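Side-chain contacts in citryl-spermidine/3,4-dihydroxybenzoyl-citryl-spermidine:spermidine ligase (Bacillus anthracis, PDB 3TO3), which catalyses the ATP-dependent condensation of spermidine with citryl-spermidine intermediates in the biosynthesis of the siderophore petrobactin: residues 225-230 and 241-246; 232-237 and 267-272; 192-197 and 249-254. One frame throughout, in Å; residues are numbered along the deposited sequence.

Interaction 1 (225-230 and 241-246)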
# COMPACT_ATOMS: atom_id res chain seq x y z
N GLU B 225 -24.97 19.43 21.08
CA GLU B 225 -24.75 20.32 22.20
C GLU B 225 -23.62 19.73 23.01
O GLU B 225 -22.75 20.43 23.49
CB GLU B 225 -26.03 20.45 23.05
CG GLU B 225 -25.97 21.54 24.12
CD GLU B 225 -27.36 21.90 24.65
OE1 GLU B 225 -27.44 22.69 25.64
OE2 GLU B 225 -28.37 21.42 24.09
N ALA B 226 -23.63 18.41 23.11
CA ALA B 226 -22.64 17.71 23.90
C ALA B 226 -21.31 17.67 23.16
O ALA B 226 -20.24 17.64 23.78
CB ALA B 226 -23.12 16.30 24.20
N TYR B 227 -21.39 17.66 21.84
CA TYR B 227 -20.19 17.76 21.02
C TYR B 227 -19.54 19.12 21.24
O TYR B 227 -18.32 19.22 21.43
CB TYR B 227 -20.51 17.54 19.53
CG TYR B 227 -20.65 16.07 19.13
CD1 TYR B 227 -20.30 15.05 20.02
CD2 TYR B 227 -21.09 15.71 17.85
CE1 TYR B 227 -20.41 13.72 19.65
CE2 TYR B 227 -21.19 14.36 17.47
CZ TYR B 227 -20.84 13.37 18.38
OH TYR B 227 -20.94 12.03 18.03
N LYS B 228 -20.34 20.17 21.24
CA LYS B 228 -19.80 21.51 21.46
C LYS B 228 -19.20 21.67 22.85
O LYS B 228 -18.24 22.41 23.02
CB LYS B 228 -20.84 22.60 21.15
CG LYS B 228 -21.11 22.67 19.65
CD LYS B 228 -22.25 23.60 19.24
CE LYS B 228 -22.47 23.52 17.72
NZ LYS B 228 -23.72 24.22 17.30
N GLU B 229 -19.73 20.95 23.83
CA GLU B 229 -19.23 21.11 25.20
C GLU B 229 -17.91 20.40 25.35
O GLU B 229 -17.09 20.76 26.18
CB GLU B 229 -20.24 20.61 26.23
CG GLU B 229 -20.76 21.70 27.18
CD GLU B 229 -19.69 22.23 28.13
OE1 GLU B 229 -18.59 21.62 28.23
OE2 GLU B 229 -19.94 23.28 28.78
N ARG B 230 -17.71 19.36 24.55
CA ARG B 230 -16.45 18.63 24.59
C ARG B 230 -15.31 19.47 24.01
O ARG B 230 -14.26 19.60 24.62
CB ARG B 230 -16.59 17.27 23.89
CG ARG B 230 -15.27 16.57 23.68
CD ARG B 230 -15.44 15.08 23.41
NE ARG B 230 -14.40 14.56 22.51
CZ ARG B 230 -13.10 14.53 22.80
NH1 ARG B 230 -12.67 14.99 23.97
NH2 ARG B 230 -12.23 14.03 21.92
N TYR B 241 -15.49 25.45 14.23
CA TYR B 241 -15.50 24.09 13.66
C TYR B 241 -16.75 23.72 12.87
O TYR B 241 -17.86 24.12 13.22
CB TYR B 241 -15.32 23.05 14.75
CG TYR B 241 -13.97 23.12 15.41
CD1 TYR B 241 -12.99 22.20 15.09
CD2 TYR B 241 -13.67 24.11 16.34
CE1 TYR B 241 -11.75 22.26 15.69
CE2 TYR B 241 -12.43 24.19 16.92
CZ TYR B 241 -11.47 23.24 16.60
OH TYR B 241 -10.23 23.29 17.18
N LEU B 242 -16.55 22.95 11.81
CA LEU B 242 -17.65 22.23 11.17
C LEU B 242 -17.60 20.77 11.63
O LEU B 242 -16.69 20.37 12.35
CB LEU B 242 -17.54 22.36 9.66
CG LEU B 242 -17.65 23.80 9.11
CD1 LEU B 242 -17.25 23.90 7.63
CD2 LEU B 242 -19.09 24.36 9.31
N PHE B 243 -18.56 19.96 11.20
CA PHE B 243 -18.69 18.59 11.67
C PHE B 243 -18.80 17.71 10.47
O PHE B 243 -19.60 18.00 9.58
CB PHE B 243 -19.93 18.44 12.55
CG PHE B 243 -19.84 19.24 13.81
CD1 PHE B 243 -20.20 20.59 13.82
CD2 PHE B 243 -19.32 18.68 14.97
CE1 PHE B 243 -20.10 21.35 15.00
CE2 PHE B 243 -19.21 19.44 16.15
CZ PHE B 243 -19.60 20.76 16.17
N ILE B 244 -17.96 16.66 10.40
CA ILE B 244 -17.96 15.77 9.25
C ILE B 244 -18.00 14.32 9.71
O ILE B 244 -17.24 13.90 10.58
CB ILE B 244 -16.62 15.96 8.50
CG1 ILE B 244 -16.26 17.45 8.40
CG2 ILE B 244 -16.64 15.25 7.16
CD1 ILE B 244 -15.12 17.72 7.47
N PRO B 245 -18.88 13.53 9.08
CA PRO B 245 -18.92 12.09 9.33
C PRO B 245 -17.79 11.37 8.52
O PRO B 245 -17.54 11.76 7.39
CB PRO B 245 -20.33 11.70 8.89
CG PRO B 245 -20.68 12.71 7.84
CD PRO B 245 -19.89 13.97 8.10
N VAL B 246 -17.17 10.34 9.09
CA VAL B 246 -16.04 9.68 8.47
C VAL B 246 -16.29 8.18 8.49
O VAL B 246 -16.78 7.63 9.48
CB VAL B 246 -14.76 9.97 9.27
CG1 VAL B 246 -13.55 9.36 8.59
CG2 VAL B 246 -14.57 11.47 9.45
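F243 meets Y227 and K228 in a buried helix-on-sheet contact. The helix 221-232 lies over one face of a three-stranded antiparallel sheet. The segment 241-246 is an edge strand of that sheet within this chain. No hydrogen bond links the two segments. The contact is made by the far end of one phenyl ring. F243 points from the strand toward the helix, with CG beside the backbone N (chi1 -64°). Its CE2 carbon reaches Y227 CB at 4.1 Å. Its CE1 carbon, on the other side of CZ, comes to 4.2 Å from K228 CE. Both partners approach the ring obliquely, and the contact is plain apolar touching. The tyrosine meets the phenyl ring mainly at its base. The phenolic end of Y227 runs on away from the F243 ring. K228 contributes the aliphatic part of its chain. From chi2 onward that chain is extended, which carries CE down to the ring while K228 itself is exposed to solvent. Only carbon of K228 touches the ring, through CE. On the same face of the sheet, L271 of strand 268-273 touches both Y227 and F243. The central strand 192-197 pairs with 241-246, through backbone hydrogen bonds of L242 with A196 and I244 with I194.

Interaction 2 (232-237 and 267-272)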
# COMPACT_ATOMS: atom_id res chain seq x y z
N HIS B 232 -15.22 22.67 23.76
CA HIS B 232 -14.99 23.83 24.64
C HIS B 232 -14.10 23.52 25.83
O HIS B 232 -13.37 24.37 26.29
CB HIS B 232 -16.31 24.43 25.13
CG HIS B 232 -16.12 25.64 25.99
ND1 HIS B 232 -15.75 26.86 25.46
CD2 HIS B 232 -16.21 25.81 27.32
CE1 HIS B 232 -15.65 27.74 26.44
NE2 HIS B 232 -15.92 27.13 27.58
N SER B 233 -14.17 22.28 26.32
CA SER B 233 -13.40 21.87 27.49
C SER B 233 -11.99 21.45 27.10
O SER B 233 -11.19 21.06 27.95
CB SER B 233 -14.11 20.73 28.20
OG SER B 233 -14.10 19.57 27.37
N MSE B 234 -11.70 21.47 25.81
CA MSE B 234 -10.33 21.34 25.32
C MSE B 234 -9.71 22.70 25.07
O MSE B 234 -8.65 22.80 24.44
CB MSE B 234 -10.26 20.51 24.05
CG MSE B 234 -11.04 19.25 24.17
SE MSE B 234 -11.04 18.35 22.48
CE MSE B 234 -9.35 17.35 22.80
N GLY B 235 -10.42 23.75 25.45
CA GLY B 235 -9.94 25.10 25.25
C GLY B 235 -10.00 25.54 23.80
O GLY B 235 -9.21 26.36 23.35
N CYS B 236 -10.97 25.00 23.06
CA CYS B 236 -11.15 25.39 21.69
C CYS B 236 -12.51 26.01 21.54
O CYS B 236 -13.38 25.81 22.37
CB CYS B 236 -11.00 24.18 20.76
SG CYS B 236 -9.35 23.42 20.86
N ASP B 237 -12.68 26.80 20.49
CA ASP B 237 -13.90 27.55 20.31
C ASP B 237 -14.81 26.80 19.34
O ASP B 237 -14.59 26.78 18.13
CB ASP B 237 -13.55 28.95 19.79
CG ASP B 237 -14.77 29.80 19.51
OD1 ASP B 237 -15.90 29.27 19.53
OD2 ASP B 237 -14.59 31.00 19.24
N GLY B 267 -6.81 20.94 14.70
CA GLY B 267 -7.42 21.13 13.40
C GLY B 267 -8.55 20.13 13.20
O GLY B 267 -9.52 20.40 12.48
N ILE B 268 -8.39 18.97 13.84
CA ILE B 268 -9.34 17.87 13.77
C ILE B 268 -9.57 17.32 15.18
O ILE B 268 -8.62 17.10 15.95
CB ILE B 268 -8.80 16.74 12.91
CG1 ILE B 268 -9.04 17.02 11.45
CG2 ILE B 268 -9.53 15.47 13.19
CD1 ILE B 268 -8.35 15.96 10.61
N ILE B 269 -10.81 17.11 15.55
CA ILE B 269 -11.08 16.61 16.89
C ILE B 269 -12.09 15.48 16.80
O ILE B 269 -13.15 15.63 16.17
CB ILE B 269 -11.67 17.70 17.81
CG1 ILE B 269 -10.75 18.92 17.89
CG2 ILE B 269 -11.94 17.13 19.20
CD1 ILE B 269 -11.37 20.13 18.61
N TYR B 270 -11.76 14.36 17.42
CA TYR B 270 -12.62 13.21 17.43
C TYR B 270 -13.78 13.44 18.40
O TYR B 270 -13.57 13.77 19.55
CB TYR B 270 -11.81 11.96 17.82
CG TYR B 270 -12.68 10.78 18.17
CD1 TYR B 270 -13.22 9.96 17.20
CD2 TYR B 270 -12.98 10.49 19.50
CE1 TYR B 270 -14.06 8.88 17.54
CE2 TYR B 270 -13.80 9.42 19.84
CZ TYR B 270 -14.34 8.61 18.86
OH TYR B 270 -15.16 7.56 19.23
N LEU B 271 -15.00 13.24 17.93
CA LEU B 271 -16.19 13.38 18.77
C LEU B 271 -16.74 12.01 19.21
O LEU B 271 -16.85 11.73 20.40
CB LEU B 271 -17.24 14.26 18.11
CG LEU B 271 -16.62 15.59 17.73
CD1 LEU B 271 -17.51 16.41 16.75
CD2 LEU B 271 -16.31 16.36 19.00
N GLY B 272 -17.14 11.17 18.25
CA GLY B 272 -17.66 9.84 18.58
C GLY B 272 -18.39 9.18 17.43
O GLY B 272 -18.16 9.50 16.27
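The chains of M234 and I269 run past each other in opposite senses, and one pair of atoms meets: SE and CG2. M234 is a selenomethionine, the usual replacement made for phasing. SE of M234 lies 3.6 Å from I269 CG2, the closest approach between the segments. I269 CG2 is anti to the backbone N, and this puts the methyl branch in front of the selenium. The longer branch of I269 goes elsewhere. With chi2 near 171° it is extended, and its CD1 comes to 4.5 Å from C236 SG, a looser contact. One isoleucine thus serves two residues of the loop, a branch for each. The M234 chain bends at its last torsion (chi3 88°), which turns the terminal methyl aside from the line of the chain. The loop follows helix 221-232. A type I beta turn from H232 to G235 shapes it, closed by G235 N to H232 O at 3.1 Å. Both M234 and C236 point toward the strand. Strand 268-273, an outer strand of the three-stranded antiparallel sheet, presents I269 to them. It has a classic beta bulge, with L271 and G272 together paired to W193. Just before the bulge, the ring of Y270 meets H8 of the second subunit edge-to-face. Between the segments, selenium, sulfur and methyl carbons meet without a hydrogen bond. The contact therefore rests on apolar, weakly directional forces and on shape.

Interaction 3 (192-197 and 249-254)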
# COMPACT_ATOMS: atom_id res chain seq x y z
N ILE B 192 -18.01 7.70 12.16
CA ILE B 192 -17.26 8.47 13.13
C ILE B 192 -17.53 9.96 12.88
O ILE B 192 -17.41 10.42 11.76
CB ILE B 192 -15.73 8.20 12.98
CG1 ILE B 192 -15.42 6.70 13.17
CG2 ILE B 192 -14.93 9.14 13.88
CD1 ILE B 192 -16.00 6.05 14.44
N TRP B 193 -17.91 10.69 13.92
CA TRP B 193 -18.06 12.15 13.81
C TRP B 193 -16.81 12.85 14.26
O TRP B 193 -16.30 12.58 15.35
CB TRP B 193 -19.22 12.64 14.69
CG TRP B 193 -20.55 12.45 14.05
CD1 TRP B 193 -21.45 11.49 14.33
CD2 TRP B 193 -21.09 13.20 12.95
NE1 TRP B 193 -22.53 11.59 13.51
CE2 TRP B 193 -22.34 12.64 12.65
CE3 TRP B 193 -20.65 14.31 12.22
CZ2 TRP B 193 -23.16 13.15 11.63
CZ3 TRP B 193 -21.45 14.81 11.23
CH2 TRP B 193 -22.71 14.22 10.94
N ILE B 194 -16.31 13.77 13.43
CA ILE B 194 -15.20 14.62 13.85
C ILE B 194 -15.58 16.09 13.73
O ILE B 194 -16.42 16.47 12.92
CB ILE B 194 -13.88 14.39 13.00
CG1 ILE B 194 -14.05 14.93 11.57
CG2 ILE B 194 -13.44 12.93 13.00
CD1 ILE B 194 -12.82 14.92 10.74
N ALA B 195 -14.94 16.93 14.53
CA ALA B 195 -14.97 18.35 14.31
C ALA B 195 -13.76 18.73 13.47
O ALA B 195 -12.66 18.26 13.72
CB ALA B 195 -14.95 19.10 15.63
N ALA B 196 -13.98 19.60 12.50
CA ALA B 196 -12.90 20.06 11.64
C ALA B 196 -12.86 21.57 11.67
O ALA B 196 -13.87 22.21 11.46
CB ALA B 196 -13.14 19.58 10.21
N HIS B 197 -11.68 22.14 11.91
CA HIS B 197 -11.51 23.58 12.00
C HIS B 197 -11.70 24.33 10.66
O HIS B 197 -11.22 23.91 9.59
CB HIS B 197 -10.17 23.90 12.63
CG HIS B 197 -10.04 25.33 13.09
ND1 HIS B 197 -10.15 26.40 12.24
CD2 HIS B 197 -9.76 25.84 14.31
CE1 HIS B 197 -9.96 27.52 12.91
NE2 HIS B 197 -9.71 27.21 14.17
N TRP B 249 -13.43 2.84 8.52
CA TRP B 249 -12.16 2.30 7.95
C TRP B 249 -11.24 3.45 7.60
O TRP B 249 -10.03 3.38 7.80
CB TRP B 249 -12.34 1.44 6.67
CG TRP B 249 -11.06 0.80 6.18
CD1 TRP B 249 -10.63 -0.46 6.45
CD2 TRP B 249 -10.05 1.40 5.34
NE1 TRP B 249 -9.43 -0.70 5.84
CE2 TRP B 249 -9.04 0.42 5.15
CE3 TRP B 249 -9.91 2.65 4.70
CZ2 TRP B 249 -7.89 0.66 4.38
CZ3 TRP B 249 -8.77 2.88 3.92
CH2 TRP B 249 -7.78 1.89 3.77
N GLN B 250 -11.83 4.51 7.08
CA GLN B 250 -11.06 5.67 6.67
C GLN B 250 -10.44 6.33 7.89
O GLN B 250 -9.26 6.72 7.87
CB GLN B 250 -11.92 6.67 5.92
CG GLN B 250 -11.13 7.89 5.49
CD GLN B 250 -10.37 7.64 4.21
OE1 GLN B 250 -10.12 6.49 3.84
NE2 GLN B 250 -10.03 8.69 3.51
N TRP B 251 -11.21 6.40 8.97
CA TRP B 251 -10.73 7.07 10.18
C TRP B 251 -9.55 6.31 10.78
O TRP B 251 -8.51 6.89 11.05
CB TRP B 251 -11.86 7.24 11.21
CG TRP B 251 -11.41 7.73 12.56
CD1 TRP B 251 -11.41 7.01 13.71
CD2 TRP B 251 -10.91 9.03 12.90
NE1 TRP B 251 -10.93 7.77 14.74
CE2 TRP B 251 -10.62 9.02 14.27
CE3 TRP B 251 -10.67 10.21 12.16
CZ2 TRP B 251 -10.09 10.14 14.96
CZ3 TRP B 251 -10.16 11.33 12.84
CH2 TRP B 251 -9.88 11.28 14.23
N GLU B 252 -9.70 5.01 10.95
CA GLU B 252 -8.67 4.25 11.62
C GLU B 252 -7.47 3.89 10.76
O GLU B 252 -6.41 3.60 11.30
CB GLU B 252 -9.26 2.95 12.15
CG GLU B 252 -10.13 3.11 13.35
CD GLU B 252 -10.57 1.76 13.89
OE1 GLU B 252 -11.54 1.21 13.34
OE2 GLU B 252 -9.92 1.26 14.84
N ASN B 253 -7.67 3.70 9.47
CA ASN B 253 -6.56 3.31 8.61
C ASN B 253 -5.90 4.40 7.82
O ASN B 253 -4.86 4.18 7.20
CB ASN B 253 -6.95 2.11 7.76
CG ASN B 253 -7.49 0.99 8.60
OD1 ASN B 253 -6.75 0.39 9.38
ND2 ASN B 253 -8.79 0.74 8.51
N PHE B 254 -6.52 5.57 7.83
CA PHE B 254 -6.02 6.66 7.02
C PHE B 254 -5.91 8.02 7.72
O PHE B 254 -4.82 8.63 7.77
CB PHE B 254 -6.68 6.72 5.63
CG PHE B 254 -5.90 7.53 4.66
CD1 PHE B 254 -4.82 6.98 3.99
CD2 PHE B 254 -6.21 8.88 4.45
CE1 PHE B 254 -4.07 7.74 3.09
CE2 PHE B 254 -5.47 9.65 3.57
CZ PHE B 254 -4.40 9.08 2.88
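The indole of W251 carries I192 on one face. I192 CG2 stands 4.0 Å from the centroid of the five-membered ring and only 9° off its normal, a CH-pi contact. The benzo part of the ring meets I194, whose CG2 approaches CZ3 obliquely at 3.7 Å. This is helix-on-sheet packing: helix 248-258 covers the face of the three-stranded antiparallel sheet that bears I192 and I194, residues of its central strand. W251 has CG anti to the backbone N (chi1 171°), which swings the indole off the helix and along the strand. The polar edge of the indole is used across the dimer: W251 NE1 hydrogen-bonds H8 NE2 of the second subunit, and L12 of that subunit packs on W251. The contact is thus part of the homodimer interface, where M4 of the second subunit also packs on I192. W249 takes no part in the contact with the strand. N253 ND2 lies toward the rim of one face of its ring. Q250 OE1 is at its edge, in plane, and OE1 is itself bonded to N303 N. W249 O accepts the backbone N of N253 at 2.9 Å and also its side chain. N253 ND2 reaches W249 O at 3.0 Å on a lone pair in the carbonyl plane, but the bond is bent (133°) and the oxygen is tilted out of the N253 amide plane.

All three contacts hold one small antiparallel sheet, of strands 241-246, 192-197 and 268-273. Interactions 1 and 2 share a face: helix 221-232 and the loop after it lie there, and L271 and I269 join the two. R230 NH2 also bonds to Y270 O between them. Interaction 3 covers the other face with helix 248-258. Interactions 1 and 3 are buried; interaction 2 is partly buried and lies furthest from the chain centre. None has a hydrogen bond across its segments, but chemistry follows place. Aromatic and aliphatic carbon meet under the helix in interaction 1. Softer atoms, selenium and sulfur, serve the partly buried loop. In interaction 3, within the dimer interface, the indole gives its polar edge to the second subunit.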